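Local coordinates for protein STU0660 (Streptococcus thermophilus, PDB 3ZTH) that is a large Csn2-type Cas protein of CRISPR-mediated bacterial immunity, which binds magnesium and probably binds DNA, at residues 197-203 with 231-237; 259-265 with 324-328. All coordinates share one frame; numbering follows the deposited sequence.

Interaction 1: residues 197-203 with 231-237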
# COMPACT_ATOMS: atom_id res chain seq x y z
N GLU A 197 -2.21 35.57 -10.08
CA GLU A 197 -1.93 34.43 -10.96
C GLU A 197 -3.10 34.11 -11.88
O GLU A 197 -4.26 34.27 -11.52
CB GLU A 197 -1.53 33.21 -10.13
CG GLU A 197 -0.22 33.40 -9.38
CD GLU A 197 0.22 32.17 -8.61
OE1 GLU A 197 -0.58 31.67 -7.78
OE2 GLU A 197 1.36 31.71 -8.84
N LYS A 198 -2.78 33.64 -13.09
CA LYS A 198 -3.80 33.33 -14.07
C LYS A 198 -4.63 32.08 -13.75
O LYS A 198 -4.10 31.04 -13.36
CB LYS A 198 -3.16 33.19 -15.46
CG LYS A 198 -2.32 34.41 -15.87
CD LYS A 198 -2.23 34.61 -17.39
CE LYS A 198 -1.78 33.35 -18.15
NZ LYS A 198 -0.39 32.91 -17.80
N TYR A 199 -5.94 32.22 -13.90
CA TYR A 199 -6.87 31.13 -13.65
C TYR A 199 -7.68 30.83 -14.90
O TYR A 199 -8.29 31.72 -15.50
CB TYR A 199 -7.83 31.49 -12.52
CG TYR A 199 -7.32 31.08 -11.16
CD1 TYR A 199 -6.21 31.71 -10.60
CD2 TYR A 199 -7.93 30.05 -10.45
CE1 TYR A 199 -5.72 31.31 -9.36
CE2 TYR A 199 -7.45 29.65 -9.21
CZ TYR A 199 -6.34 30.28 -8.67
OH TYR A 199 -5.85 29.86 -7.46
N LEU A 200 -7.67 29.57 -15.31
CA LEU A 200 -8.41 29.15 -16.48
C LEU A 200 -9.45 28.16 -16.01
O LEU A 200 -9.12 27.10 -15.48
CB LEU A 200 -7.47 28.49 -17.48
CG LEU A 200 -8.13 27.84 -18.69
CD1 LEU A 200 -9.08 28.83 -19.39
CD2 LEU A 200 -7.03 27.36 -19.63
N ILE A 201 -10.71 28.50 -16.19
CA ILE A 201 -11.80 27.65 -15.77
C ILE A 201 -12.65 27.19 -16.95
O ILE A 201 -13.19 28.01 -17.69
CB ILE A 201 -12.68 28.38 -14.74
CG1 ILE A 201 -11.79 28.83 -13.57
CG2 ILE A 201 -13.81 27.48 -14.26
CD1 ILE A 201 -12.55 29.50 -12.45
N VAL A 202 -12.76 25.87 -17.10
CA VAL A 202 -13.54 25.25 -18.18
C VAL A 202 -14.86 24.71 -17.66
O VAL A 202 -14.88 23.99 -16.66
CB VAL A 202 -12.76 24.08 -18.81
CG1 VAL A 202 -13.66 23.29 -19.73
CG2 VAL A 202 -11.57 24.61 -19.59
N LEU A 203 -15.95 25.03 -18.34
CA LEU A 203 -17.27 24.56 -17.94
C LEU A 203 -18.10 23.90 -19.04
O LEU A 203 -18.49 24.55 -20.01
CB LEU A 203 -18.08 25.72 -17.36
CG LEU A 203 -17.74 26.16 -15.94
CD1 LEU A 203 -17.95 27.66 -15.79
CD2 LEU A 203 -18.62 25.40 -14.96
N ASN A 231 -6.97 38.60 -14.68
CA ASN A 231 -6.29 37.32 -14.70
C ASN A 231 -7.20 36.10 -14.82
O ASN A 231 -6.72 34.96 -14.78
CB ASN A 231 -5.42 37.20 -13.44
CG ASN A 231 -6.21 37.44 -12.16
OD1 ASN A 231 -7.06 38.34 -12.10
ND2 ASN A 231 -5.92 36.66 -11.13
N LEU A 232 -8.49 36.32 -15.00
CA LEU A 232 -9.44 35.21 -15.09
C LEU A 232 -9.92 34.91 -16.51
O LEU A 232 -10.28 35.82 -17.25
CB LEU A 232 -10.65 35.49 -14.20
CG LEU A 232 -11.75 34.43 -14.16
CD1 LEU A 232 -11.16 33.09 -13.76
CD2 LEU A 232 -12.83 34.87 -13.16
N THR A 233 -9.94 33.63 -16.86
CA THR A 233 -10.40 33.21 -18.18
C THR A 233 -11.36 32.03 -18.09
O THR A 233 -11.11 31.04 -17.39
CB THR A 233 -9.23 32.81 -19.10
OG1 THR A 233 -8.41 33.96 -19.36
CG2 THR A 233 -9.75 32.26 -20.42
N PHE A 234 -12.47 32.15 -18.81
CA PHE A 234 -13.50 31.12 -18.85
C PHE A 234 -13.62 30.52 -20.27
O PHE A 234 -13.58 31.24 -21.26
CB PHE A 234 -14.85 31.72 -18.46
CG PHE A 234 -15.09 31.79 -16.98
CD1 PHE A 234 -15.50 30.66 -16.28
CD2 PHE A 234 -14.96 32.99 -16.29
CE1 PHE A 234 -15.79 30.74 -14.90
CE2 PHE A 234 -15.24 33.08 -14.92
CZ PHE A 234 -15.65 31.95 -14.23
N ILE A 235 -13.74 29.19 -20.34
CA ILE A 235 -13.94 28.50 -21.62
C ILE A 235 -15.19 27.65 -21.41
O ILE A 235 -15.16 26.69 -20.63
CB ILE A 235 -12.79 27.57 -22.00
CG1 ILE A 235 -11.54 28.36 -22.36
CG2 ILE A 235 -13.19 26.74 -23.22
CD1 ILE A 235 -10.36 27.48 -22.78
N LEU A 236 -16.27 28.00 -22.11
CA LEU A 236 -17.55 27.29 -22.01
C LEU A 236 -17.86 26.49 -23.28
O LEU A 236 -17.38 26.83 -24.36
CB LEU A 236 -18.67 28.31 -21.77
CG LEU A 236 -18.43 29.43 -20.74
CD1 LEU A 236 -19.58 30.42 -20.78
CD2 LEU A 236 -18.28 28.86 -19.34
N PHE A 237 -18.65 25.43 -23.13
CA PHE A 237 -19.08 24.59 -24.25
C PHE A 237 -20.61 24.60 -24.21
O PHE A 237 -21.23 23.65 -23.71
CB PHE A 237 -18.57 23.16 -24.08
CG PHE A 237 -17.09 23.02 -24.25
CD1 PHE A 237 -16.23 23.33 -23.20
CD2 PHE A 237 -16.56 22.57 -25.45
CE1 PHE A 237 -14.85 23.20 -23.35
CE2 PHE A 237 -15.19 22.43 -25.61
CZ PHE A 237 -14.33 22.75 -24.56

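Interaction 2: residues 259-265 with 324-328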
# COMPACT_ATOMS: atom_id res chain seq x y z
N ASP A 259 -18.11 21.50 -39.61
CA ASP A 259 -17.42 20.86 -40.73
C ASP A 259 -16.14 21.64 -40.98
O ASP A 259 -15.26 21.22 -41.73
CB ASP A 259 -18.29 20.85 -41.99
CG ASP A 259 -19.53 20.00 -41.84
OD1 ASP A 259 -19.48 18.98 -41.12
OD2 ASP A 259 -20.56 20.34 -42.45
N GLN A 260 -16.05 22.80 -40.34
CA GLN A 260 -14.87 23.65 -40.43
C GLN A 260 -14.76 24.42 -39.13
O GLN A 260 -15.71 24.45 -38.34
CB GLN A 260 -15.00 24.61 -41.63
CG GLN A 260 -14.01 24.30 -42.75
CD GLN A 260 -14.62 24.44 -44.12
OE1 GLN A 260 -15.22 25.48 -44.45
NE2 GLN A 260 -14.48 23.40 -44.94
N VAL A 261 -13.60 25.03 -38.90
CA VAL A 261 -13.38 25.80 -37.70
C VAL A 261 -13.16 27.29 -38.00
O VAL A 261 -12.30 27.64 -38.80
CB VAL A 261 -12.17 25.25 -36.89
CG1 VAL A 261 -11.91 26.14 -35.67
CG2 VAL A 261 -12.46 23.84 -36.43
N GLU A 262 -13.94 28.14 -37.34
CA GLU A 262 -13.84 29.59 -37.51
C GLU A 262 -14.35 30.23 -36.23
O GLU A 262 -15.12 29.61 -35.48
CB GLU A 262 -14.73 30.08 -38.65
CG GLU A 262 -14.54 29.39 -40.00
CD GLU A 262 -13.29 29.84 -40.76
OE1 GLU A 262 -12.57 30.76 -40.29
OE2 GLU A 262 -13.03 29.27 -41.84
N HIS A 263 -13.93 31.46 -35.95
CA HIS A 263 -14.45 32.16 -34.79
C HIS A 263 -15.21 33.35 -35.36
O HIS A 263 -14.92 33.80 -36.47
CB HIS A 263 -13.34 32.59 -33.83
CG HIS A 263 -12.31 33.49 -34.44
ND1 HIS A 263 -12.60 34.77 -34.87
CD2 HIS A 263 -10.98 33.32 -34.65
CE1 HIS A 263 -11.50 35.35 -35.30
NE2 HIS A 263 -10.50 34.49 -35.18
N LEU A 264 -16.23 33.83 -34.64
CA LEU A 264 -17.01 34.96 -35.11
C LEU A 264 -16.17 36.23 -35.16
O LEU A 264 -15.08 36.30 -34.58
CB LEU A 264 -18.24 35.20 -34.22
CG LEU A 264 -19.36 34.16 -34.21
CD1 LEU A 264 -20.46 34.60 -33.26
CD2 LEU A 264 -19.90 33.97 -35.61
N TYR A 265 -16.70 37.22 -35.87
CA TYR A 265 -16.05 38.53 -36.01
C TYR A 265 -16.76 39.45 -35.02
O TYR A 265 -17.55 38.99 -34.20
CB TYR A 265 -16.25 39.09 -37.43
CG TYR A 265 -15.74 38.23 -38.56
CD1 TYR A 265 -14.37 37.98 -38.73
CD2 TYR A 265 -16.62 37.71 -39.51
CE1 TYR A 265 -13.89 37.25 -39.83
CE2 TYR A 265 -16.16 36.98 -40.61
CZ TYR A 265 -14.80 36.76 -40.76
OH TYR A 265 -14.36 36.07 -41.88
N LEU A 324 -20.61 34.34 -45.74
CA LEU A 324 -19.52 35.19 -45.28
C LEU A 324 -18.29 34.38 -44.90
O LEU A 324 -17.19 34.92 -44.81
CB LEU A 324 -19.94 36.04 -44.08
CG LEU A 324 -21.04 37.08 -44.32
CD1 LEU A 324 -21.07 38.00 -43.13
CD2 LEU A 324 -20.77 37.89 -45.59
N PHE A 325 -18.50 33.10 -44.65
CA PHE A 325 -17.40 32.21 -44.30
C PHE A 325 -17.10 31.33 -45.50
O PHE A 325 -16.31 30.39 -45.42
CB PHE A 325 -17.78 31.36 -43.08
CG PHE A 325 -17.75 32.12 -41.78
CD1 PHE A 325 -16.54 32.50 -41.22
CD2 PHE A 325 -18.92 32.46 -41.13
CE1 PHE A 325 -16.50 33.21 -40.02
CE2 PHE A 325 -18.89 33.17 -39.94
CZ PHE A 325 -17.68 33.55 -39.38
N HIS A 326 -17.73 31.64 -46.61
CA HIS A 326 -17.53 30.89 -47.83
C HIS A 326 -17.94 29.43 -47.66
O HIS A 326 -17.38 28.54 -48.31
CB HIS A 326 -16.06 30.97 -48.26
CG HIS A 326 -15.61 32.37 -48.54
ND1 HIS A 326 -16.21 33.17 -49.49
CD2 HIS A 326 -14.62 33.12 -47.99
CE1 HIS A 326 -15.61 34.35 -49.51
NE2 HIS A 326 -14.65 34.34 -48.61
N PHE A 327 -18.89 29.18 -46.77
CA PHE A 327 -19.37 27.82 -46.57
C PHE A 327 -20.62 27.71 -47.44
O PHE A 327 -21.49 28.58 -47.40
CB PHE A 327 -19.72 27.56 -45.11
CG PHE A 327 -19.84 26.10 -44.78
CD1 PHE A 327 -18.71 25.31 -44.67
CD2 PHE A 327 -21.09 25.51 -44.61
CE1 PHE A 327 -18.82 23.95 -44.39
CE2 PHE A 327 -21.20 24.15 -44.33
CZ PHE A 327 -20.07 23.37 -44.22
N SER A 328 -20.70 26.63 -48.22
CA SER A 328 -21.81 26.41 -49.15
C SER A 328 -23.19 25.98 -48.64
O SER A 328 -24.19 26.16 -49.35
CB SER A 328 -21.36 25.41 -50.22
OG SER A 328 -21.13 24.13 -49.64

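Interaction 1: residues 197-203 with 231-237
Tyr199, Ile201 and Leu203 trade backbone hydrogen bonds with the strand 232-237 and with Asn231 just before it, in a parallel pairing whose axes approach to 4.8 Å and differ in direction by 17°. The ladder alternates: Tyr199 N gives to Asn231 O, Tyr199 O receives Thr233 N, and Ile201 and Leu203 repeat the pattern up to Phe237 N, whose bond to Leu203 O is the longest at 3.2 Å. CA-H...O contacts, such as Val202 CA to Ile235 O at 3.3 Å, fill in between the rungs. At the entry a side chain adds one more bond: Asn231 ND2 reaches Glu197 O at 2.9 Å, above that carbonyl's plane but within its own amide plane, with CG tucked between backbone N and carbonyl carbon (chi1 54°).

The apolar contacts divide by face. On one, Phe234 lies alongside Ile201 and Leu203, its CE1 3.9 Å from Leu203 CD1, while Leu236 CD2 packs on Leu203 CB at 3.7 Å. On the other, Leu200 CD1 leans across to Thr233 CG2 and Ile235 CD1, and Val202 CG1 meets the edge of the Phe237 ring at CE1, 3.8 Å away.

Helix 212-228 links the two strands as a beta-alpha-beta crossover. With helix 177-192 it covers the Ile201-Phe234 face, while strands 76-80 and 20-24 continue the parallel sheet on either side.

Interaction 2: residues 259-265 with 324-328
Phe325 is the centre of this contact, its ring pushed in among Glu262, His263, Leu264 and Tyr265. Its CG stands anti to the carbonyl carbon (chi1 -75°), which lets the ring lie against the strand 261-263 and the two residues after it. Tyr265 lies nearly parallel to it, planes at 7°, but the rings are slid so far that they barely overlap: the centroids are 5.3 Å apart and the touch is made by Tyr265 CE2 against Phe325 CE1, at 3.8 Å. Glu262 brings its aliphatic part, with CB 3.8 Å from the same CE1, and His263 O comes up to the ring edge. Leu301 also packs on Phe325, and Leu264 CD2 approaches its CZ from 4.4 Å.

The other half is more open to solvent: Phe327, just past the Schellman motif at His326 that ends helix 312-324, is partly exposed and loses less surface than Phe325. Gln260 OE1 sits in its ring plane, 3.5 Å from Phe327 CD1, with the amide turned 77° to the ring; Asp259 OD2 lies near that plane too, 3.5 Å from Phe327 CZ, and is itself hydrogen-bonded to Lys303 N.

The two segments are therefore joined by van der Waals packing, and at the rim of Phe327 the two oxygens may add a weak electrostatic attraction. Mainly by burying the Phe325 ring, the contact sets the loop after helix 312-324 against the strand outermost in this chain.

Both contacts reach the same mixed sheet, at different depths. Interaction 1 lies near the centre of the chain, where two adjacent parallel strands are fastened by a regular backbone ladder and both faces are lined mainly by buried side chains. Interaction 2, with its centre 25 Å away, belongs to the periphery: it sets the strand 261-263, outermost within this chain, against the end of helix 312-324 through aromatic side chains, with polar, exposed residues at one end. The two do not touch. The side chain of Phe237 in the first is about 12 Å from a bound magnesium ion, and that of Asp259 in the second about 11 Å from one.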